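Local coordinates for centromeric protein-C, isoform A (Drosophila melanogaster, PDB 6O2K) that probably serves as an adaptor between centromeric chromatin and kinetochore proteins, the present fragment being its dimeric cupin domain, at residues L14-W17 against L18-V21. Residues are numbered along the deposited sequence; the frame is centred on the assembly and turned at random.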
loop_
_atom_site.group_PDB
_atom_site.type_symbol
_atom_site.label_atom_id
_atom_site.label_comp_id
_atom_site.label_asym_id
_atom_site.label_seq_id
_atom_site.Cartn_x
_atom_site.Cartn_y
_atom_site.Cartn_z
ATOM N N LEU B 14 6.947 -11.389 -3.351
ATOM C CA LEU B 14 6.238 -10.687 -2.283
ATOM C C LEU B 14 4.769 -11.092 -2.244
ATOM O O LEU B 14 4.237 -11.433 -1.178
ATOM C CB LEU B 14 6.366 -9.171 -2.453
ATOM C CG LEU B 14 5.420 -8.333 -1.573
ATOM C CD1 LEU B 14 5.813 -8.465 -0.100
ATOM C CD2 LEU B 14 5.404 -6.859 -1.988
ATOM N N MET B 15 4.093 -11.061 -3.397
ATOM C CA MET B 15 2.655 -11.334 -3.387
ATOM C C MET B 15 2.361 -12.791 -3.030
ATOM O O MET B 15 1.381 -13.077 -2.320
ATOM C CB MET B 15 2.030 -10.968 -4.731
ATOM C CG MET B 15 0.496 -10.948 -4.739
ATOM S SD MET B 15 -0.286 -9.931 -3.465
ATOM C CE MET B 15 0.391 -8.307 -3.816
ATOM N N GLN B 16 3.191 -13.724 -3.500
ATOM C CA GLN B 16 3.021 -15.121 -3.110
ATOM C C GLN B 16 3.189 -15.293 -1.607
ATOM O O GLN B 16 2.466 -16.075 -0.976
ATOM C CB GLN B 16 4.015 -15.996 -3.873
ATOM C CG GLN B 16 3.671 -16.130 -5.342
ATOM C CD GLN B 16 3.611 -17.570 -5.790
ATOM O OE1 GLN B 16 4.587 -18.310 -5.669
ATOM N NE2 GLN B 16 2.454 -17.982 -6.299
ATOM N N TRP B 17 4.126 -14.551 -1.012
ATOM C CA TRP B 17 4.291 -14.616 0.437
ATOM C C TRP B 17 3.084 -14.026 1.166
ATOM O O TRP B 17 2.619 -14.591 2.168
ATOM C CB TRP B 17 5.576 -13.902 0.849
ATOM C CG TRP B 17 5.925 -14.148 2.268
ATOM C CD1 TRP B 17 6.512 -15.264 2.794
ATOM C CD2 TRP B 17 5.683 -13.269 3.362
ATOM N NE1 TRP B 17 6.662 -15.123 4.150
ATOM C CE2 TRP B 17 6.156 -13.908 4.524
ATOM C CE3 TRP B 17 5.111 -12.005 3.472
ATOM C CZ2 TRP B 17 6.079 -13.320 5.778
ATOM C CZ3 TRP B 17 5.034 -11.423 4.715
ATOM C CH2 TRP B 17 5.514 -12.081 5.852
ATOM N N LEU B 18 2.565 -12.890 0.690
ATOM C CA LEU B 18 1.373 -12.319 1.312
ATOM C C LEU B 18 0.197 -13.279 1.206
ATOM O O LEU B 18 -0.586 -13.422 2.154
ATOM C CB LEU B 18 1.019 -10.965 0.681
ATOM C CG LEU B 18 2.022 -9.840 0.929
ATOM C CD1 LEU B 18 1.738 -8.596 0.077
ATOM C CD2 LEU B 18 2.073 -9.501 2.405
ATOM N N ARG B 19 0.063 -13.957 0.064
ATOM C CA ARG B 19 -1.029 -14.903 -0.129
ATOM C C ARG B 19 -0.855 -16.181 0.680
ATOM O O ARG B 19 -1.800 -16.975 0.761
ATOM C CB ARG B 19 -1.163 -15.267 -1.612
ATOM C CG ARG B 19 -1.717 -14.146 -2.502
ATOM C CD ARG B 19 -1.429 -14.439 -3.970
ATOM N NE ARG B 19 -2.350 -15.435 -4.524
ATOM C CZ ARG B 19 -2.238 -15.966 -5.738
ATOM N NH1 ARG B 19 -1.241 -15.605 -6.543
ATOM N NH2 ARG B 19 -3.127 -16.854 -6.156
ATOM N N GLY B 20 0.319 -16.408 1.262
ATOM C CA GLY B 20 0.558 -17.656 1.961
ATOM C C GLY B 20 0.827 -18.842 1.065
ATOM O O GLY B 20 0.922 -19.967 1.567
ATOM N N VAL B 21 0.946 -18.632 -0.250
ATOM C CA VAL B 21 1.253 -19.721 -1.174
ATOM C C VAL B 21 2.746 -19.867 -1.425
ATOM O O VAL B 21 3.161 -20.812 -2.110
ATOM C CB VAL B 21 0.517 -19.529 -2.517
ATOM C CG1 VAL B 21 -0.946 -19.193 -2.280
ATOM C CG2 VAL B 21 1.177 -18.446 -3.334
#
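Leu18 is met by apolar groups from three residues of the preceding turn. Its CD1 lies 4.0 Å from Leu14 CG and 4.1 Å from Met15 CE, while its other methyl, CD2, is 4.1 Å from Trp17 CE3 on the indole. Bends at chi2 and chi3 fold the Met15 chain back, carrying its terminal methyl to Leu18. Farther round the helix, Met15 CG meets the aliphatic part of Arg19 at CD, the two chains crossing at about a right angle. Gln16 lays its amide end against Val21, with NE2 3.3 Å from CG2. Along the backbone, helical bonds run from Leu18 N to Leu14 O and from Arg19 N to Met15 O, both 2.9 Å. At the end of the helix the bonding pattern changes: Gly20 N bonds to Trp17 O, three residues back, from above the carbonyl plane, and Val21 N reaches Gln16 O, five back, in a weak bond bent to 128°. The Arg68 side chain donates through NE to Leu18 O and through NH1 to Trp17 O, which thus accepts a second bond besides that from Gly20 N, tying the helix end to strand 64-69, and the Trp17 ring meets Phe45. Leu14 packs on Gly114 of the second subunit. Gly20, with its positive phi of 77°, turns the chain out of helix 6-19 in a Schellman motif, ending the helix that precedes the cupin β-strands.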